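Local coordinates for protein sulfatase (Bacteroides fragilis CAG:558, PDB 6USS) that probably hydrolyses aryl sulfate esters as a calcium-dependent gut bacterial sulfatase, at residues S422-F427 with K488-Y493; V444-W449 with K484-D489. The protein carries 1 engineered substitution. All blocks are in the same frame, centred on the assembly; numbering follows the deposited sequence.

Contact 1. Residues S422-F427 with K488-Y493; sequences SLYWNF and KDLGNY
The phenol rings of Tyr-424 and Tyr-493 lie face against face in an offset stack, their centroids 3.8 Å apart and their planes only 4° from parallel. CG of Tyr-493 sits over the centre of the Tyr-424 ring, and CD1 of Tyr-424 sits over the centre of the Tyr-493 ring. CB of Tyr-493 adds a CH-pi contact to the same face of Tyr-424, 3.9 Å from its centroid. At the rim of the Tyr-424 ring, CD1 of Leu-490 packs on CD2 at 3.8 Å, while OD1 of Asp-489 lies in the ring plane and accepts a hydrogen bond from OH (2.6 Å). The carboxylate plane stands 77° from that of the ring. Its other oxygen, OD2, takes a bond from OG of Ser-422, also 2.6 Å, and both hydroxyls arrive on syn sides. With CG of Asp-489 anti to its backbone N (chi1 -171°), that carbon is carried out to the side of strand 422-427. Val-444 of the adjoining strand also touches Tyr-424. Stack and hydrogen bonds together pin helix 480-496 across the edge strand of the small four-stranded antiparallel sheet in the C-terminal part of the chain, as in other sulfatases, well away from the calcium site. Having one hydroxyl donor on each oxygen should spread and stabilise the negative charge of Asp-489, and the bond at OH helps fix the Tyr-424 ring within its stack.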
# COMPACT_ATOMS: atom_id res chain seq x y z
N SER A 422 10.25 -12.51 32.92
CA SER A 422 11.56 -12.66 32.30
C SER A 422 11.62 -11.91 30.96
O SER A 422 10.69 -11.97 30.16
CB SER A 422 11.87 -14.15 32.06
OG SER A 422 12.34 -14.82 33.22
N LEU A 423 12.73 -11.21 30.72
CA LEU A 423 13.02 -10.65 29.40
C LEU A 423 14.12 -11.47 28.73
O LEU A 423 15.05 -11.94 29.40
CB LEU A 423 13.45 -9.19 29.49
CG LEU A 423 12.50 -8.19 30.14
CD1 LEU A 423 13.08 -6.80 29.96
CD2 LEU A 423 11.09 -8.28 29.53
N TYR A 424 14.04 -11.64 27.40
CA TYR A 424 14.99 -12.49 26.70
C TYR A 424 15.61 -11.83 25.47
O TYR A 424 14.91 -11.20 24.67
CB TYR A 424 14.34 -13.79 26.28
CG TYR A 424 13.65 -14.54 27.37
CD1 TYR A 424 12.28 -14.43 27.56
CD2 TYR A 424 14.36 -15.41 28.19
CE1 TYR A 424 11.64 -15.13 28.53
CE2 TYR A 424 13.72 -16.13 29.18
CZ TYR A 424 12.36 -15.99 29.34
OH TYR A 424 11.70 -16.69 30.33
N TRP A 425 16.91 -12.05 25.29
CA TRP A 425 17.60 -11.72 24.05
C TRP A 425 18.35 -12.96 23.54
O TRP A 425 18.86 -13.76 24.33
CB TRP A 425 18.60 -10.59 24.21
CG TRP A 425 18.08 -9.30 24.73
CD1 TRP A 425 17.91 -8.15 24.02
CD2 TRP A 425 17.72 -9.00 26.08
NE1 TRP A 425 17.46 -7.15 24.84
CE2 TRP A 425 17.32 -7.65 26.11
CE3 TRP A 425 17.68 -9.74 27.27
CZ2 TRP A 425 16.89 -7.02 27.28
CZ3 TRP A 425 17.25 -9.12 28.43
CH2 TRP A 425 16.86 -7.77 28.43
N ASN A 426 18.43 -13.08 22.22
CA ASN A 426 19.24 -14.11 21.60
C ASN A 426 19.97 -13.52 20.41
O ASN A 426 19.33 -13.01 19.48
CB ASN A 426 18.41 -15.31 21.14
CG ASN A 426 19.28 -16.50 20.81
OD1 ASN A 426 20.35 -16.65 21.38
ND2 ASN A 426 18.85 -17.32 19.87
N PHE A 427 21.31 -13.61 20.43
CA PHE A 427 22.16 -13.16 19.32
C PHE A 427 23.12 -14.29 18.97
O PHE A 427 24.31 -14.25 19.31
CB PHE A 427 22.93 -11.88 19.68
CG PHE A 427 23.58 -11.21 18.51
CD1 PHE A 427 22.85 -10.36 17.68
CD2 PHE A 427 24.94 -11.41 18.23
CE1 PHE A 427 23.46 -9.73 16.57
CE2 PHE A 427 25.57 -10.79 17.13
CZ PHE A 427 24.83 -9.95 16.30
N LYS A 488 18.48 -22.18 33.37
CA LYS A 488 17.37 -23.04 32.96
C LYS A 488 16.22 -22.21 32.40
O LYS A 488 15.59 -22.59 31.41
CB LYS A 488 16.93 -23.88 34.16
CG LYS A 488 15.86 -24.94 33.88
CD LYS A 488 16.21 -25.83 32.67
CE LYS A 488 16.93 -27.14 33.02
NZ LYS A 488 16.70 -28.20 31.98
N ASP A 489 15.94 -21.07 33.04
CA ASP A 489 14.93 -20.14 32.54
C ASP A 489 15.19 -19.82 31.07
O ASP A 489 14.32 -20.01 30.21
CB ASP A 489 14.93 -18.88 33.42
CG ASP A 489 13.76 -17.93 33.13
OD1 ASP A 489 13.10 -18.09 32.09
OD2 ASP A 489 13.50 -17.00 33.94
N LEU A 490 16.42 -19.39 30.77
CA LEU A 490 16.80 -19.03 29.40
C LEU A 490 16.70 -20.23 28.47
O LEU A 490 16.03 -20.17 27.43
CB LEU A 490 18.22 -18.45 29.41
CG LEU A 490 18.84 -17.68 28.24
CD1 LEU A 490 17.83 -16.76 27.57
CD2 LEU A 490 20.08 -16.89 28.69
N GLY A 491 17.34 -21.34 28.84
CA GLY A 491 17.37 -22.50 27.96
C GLY A 491 15.98 -22.98 27.60
O GLY A 491 15.69 -23.25 26.43
N ASN A 492 15.10 -23.07 28.59
CA ASN A 492 13.74 -23.53 28.32
C ASN A 492 13.05 -22.62 27.33
O ASN A 492 12.44 -23.10 26.36
CB ASN A 492 12.94 -23.60 29.62
CG ASN A 492 13.29 -24.80 30.45
OD1 ASN A 492 13.78 -25.82 29.93
ND2 ASN A 492 13.07 -24.70 31.75
N TYR A 493 13.15 -21.31 27.53
CA TYR A 493 12.49 -20.34 26.66
C TYR A 493 13.03 -20.41 25.24
O TYR A 493 12.26 -20.43 24.27
CB TYR A 493 12.64 -18.93 27.22
CG TYR A 493 11.91 -17.93 26.37
CD1 TYR A 493 10.56 -17.68 26.57
CD2 TYR A 493 12.55 -17.27 25.34
CE1 TYR A 493 9.87 -16.79 25.78
CE2 TYR A 493 11.87 -16.37 24.54
CZ TYR A 493 10.53 -16.13 24.76
OH TYR A 493 9.85 -15.23 23.97

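Contact 2. Residues V444-W449 with K484-D489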
# COMPACT_ATOMS: atom_id res chain seq x y z
N VAL A 444 19.01 -13.41 29.69
CA VAL A 444 17.74 -13.24 30.39
C VAL A 444 17.88 -12.18 31.48
O VAL A 444 18.89 -12.14 32.20
CB VAL A 444 17.23 -14.57 30.99
CG1 VAL A 444 18.27 -15.17 31.97
CG2 VAL A 444 15.88 -14.35 31.67
N ARG A 445 16.87 -11.32 31.59
CA ARG A 445 16.71 -10.38 32.68
C ARG A 445 15.45 -10.75 33.45
O ARG A 445 14.42 -11.04 32.84
CB ARG A 445 16.60 -8.95 32.17
CG ARG A 445 16.23 -7.94 33.23
CD ARG A 445 17.36 -7.76 34.24
NE ARG A 445 16.99 -6.77 35.24
CZ ARG A 445 16.90 -5.45 35.03
NH1 ARG A 445 17.16 -4.93 33.83
NH2 ARG A 445 16.53 -4.65 36.02
N LYS A 446 15.54 -10.75 34.78
CA LYS A 446 14.38 -11.13 35.60
C LYS A 446 14.58 -10.51 36.97
O LYS A 446 15.52 -10.87 37.67
CB LYS A 446 14.25 -12.65 35.69
CG LYS A 446 13.09 -13.14 36.57
CD LYS A 446 13.41 -14.53 37.13
CE LYS A 446 12.23 -15.51 37.03
NZ LYS A 446 10.89 -14.87 37.16
N GLY A 447 13.69 -9.60 37.34
CA GLY A 447 13.89 -8.89 38.60
C GLY A 447 15.16 -8.05 38.51
O GLY A 447 15.40 -7.34 37.53
N ASP A 448 15.97 -8.14 39.55
CA ASP A 448 17.20 -7.36 39.62
C ASP A 448 18.34 -8.01 38.87
O ASP A 448 19.43 -7.44 38.82
CB ASP A 448 17.62 -7.19 41.09
CG ASP A 448 16.60 -6.43 41.91
OD1 ASP A 448 15.71 -5.77 41.30
OD2 ASP A 448 16.70 -6.48 43.15
N TRP A 449 18.12 -9.19 38.31
CA TRP A 449 19.21 -10.05 37.90
C TRP A 449 19.21 -10.22 36.39
O TRP A 449 18.16 -10.39 35.77
CB TRP A 449 19.12 -11.42 38.58
CG TRP A 449 19.40 -11.33 40.05
CD1 TRP A 449 18.50 -11.40 41.07
CD2 TRP A 449 20.69 -11.13 40.67
NE1 TRP A 449 19.14 -11.27 42.28
CE2 TRP A 449 20.48 -11.10 42.06
CE3 TRP A 449 21.98 -10.99 40.18
CZ2 TRP A 449 21.53 -10.94 42.97
CZ3 TRP A 449 23.03 -10.82 41.09
CH2 TRP A 449 22.79 -10.80 42.46
N LYS A 484 22.22 -20.95 37.84
CA LYS A 484 21.60 -22.18 37.35
C LYS A 484 20.13 -21.96 37.02
O LYS A 484 19.66 -22.37 35.95
CB LYS A 484 21.78 -23.31 38.36
CG LYS A 484 21.39 -24.68 37.79
CD LYS A 484 21.34 -25.75 38.86
CE LYS A 484 20.32 -25.39 39.93
NZ LYS A 484 19.94 -26.56 40.76
N HIS A 485 19.38 -21.31 37.93
CA HIS A 485 17.96 -21.12 37.68
C HIS A 485 17.73 -20.25 36.45
O HIS A 485 16.94 -20.60 35.56
CB HIS A 485 17.27 -20.52 38.91
CG HIS A 485 17.31 -21.40 40.13
ND1 HIS A 485 17.26 -20.89 41.41
CD2 HIS A 485 17.39 -22.75 40.27
CE1 HIS A 485 17.31 -21.88 42.29
NE2 HIS A 485 17.39 -23.02 41.62
N LEU A 486 18.46 -19.14 36.35
CA LEU A 486 18.33 -18.29 35.17
C LEU A 486 18.88 -18.98 33.93
O LEU A 486 18.37 -18.75 32.82
CB LEU A 486 19.02 -16.94 35.40
CG LEU A 486 18.34 -16.12 36.48
CD1 LEU A 486 18.99 -14.77 36.53
CD2 LEU A 486 16.84 -16.00 36.21
N SER A 487 19.91 -19.81 34.07
CA SER A 487 20.33 -20.66 32.95
C SER A 487 19.17 -21.51 32.45
O SER A 487 18.93 -21.60 31.24
CB SER A 487 21.51 -21.55 33.34
OG SER A 487 22.71 -20.80 33.48
N LYS A 488 18.48 -22.18 33.37
CA LYS A 488 17.37 -23.04 32.96
C LYS A 488 16.22 -22.21 32.40
O LYS A 488 15.59 -22.59 31.41
CB LYS A 488 16.93 -23.88 34.16
CG LYS A 488 15.86 -24.94 33.88
CD LYS A 488 16.21 -25.83 32.67
CE LYS A 488 16.93 -27.14 33.02
NZ LYS A 488 16.70 -28.20 31.98
N ASP A 489 15.94 -21.07 33.04
CA ASP A 489 14.93 -20.14 32.54
C ASP A 489 15.19 -19.82 31.07
O ASP A 489 14.32 -20.01 30.21
CB ASP A 489 14.93 -18.88 33.42
CG ASP A 489 13.76 -17.93 33.13
OD1 ASP A 489 13.10 -18.09 32.09
OD2 ASP A 489 13.50 -17.00 33.94
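Leu-486 projects from helix 480-496 onto the turn end of the hairpin of strands 441-446 and 449-454, and CB and the two methyls each meet a different residue. CB packs against CG1 of Val-444 at 3.9 Å; the same methyl lies 3.7 Å from the Leu-486 backbone O, and the two side chains cross at about a right angle. Beyond CB the chain turns beside its own backbone N, CG being anti to the carbonyl carbon (chi1 -66°), and forks at CG. CD1 touches CB of Trp-449 (3.9 Å), whose indole leads away from 484-489, toward His-479 just before the helix, where the two rings meet. The other branch, CD2, rests on CD of Lys-446 at 3.8 Å. One helical turn after Leu-486, OD2 of Asp-489 faces the aliphatic part of the same lysine, 3.7 Å from CE; this carboxylate already takes hydrogen bonds from Tyr-424 and Ser-422 of strand 422-427. The lysine chain bends at its outer torsions, and NZ, 4.7 Å from OD2, makes a weak hydrogen bond to the O of Gly-420. Lys-446 and Trp-449 bound a type II' beta turn, in which Gly-447 takes a positive phi of 64°; its O accepts a hydrogen bond from NE of Arg-445 (2.8 Å). Leu-451 on the returning strand also touches Leu-486. No hydrogen bond spans the two segments, so here 484-489 rests on 444-449 mainly by apolar packing; the nearby ammonium of Lys-446 would probably still favour the negative charge of Asp-489.

How the contacts relate
Contacts 1 and 2 lie side by side, their centres about 8 Å apart, where helix 480-496 packs on the antiparallel sheet in the C-terminal part of the chain. Their strands, 422-427 and 441-446, follow each other in sequence and are neighbours in that sheet, joined by backbone hydrogen bonds such as the probable one from Leu-423 N to Arg-445 O (2.7 Å). The helix comes later and serves both: 484-489 faces the hairpin, 488-493 the edge strand, and they overlap at Lys-488 and Asp-489, of which Asp-489 makes contacts in both. One helix thus packs over two neighbouring strands, while Leu-423, Trp-425 and Arg-445 reach strands 378-379 and 77-83 of the large mixed sheet.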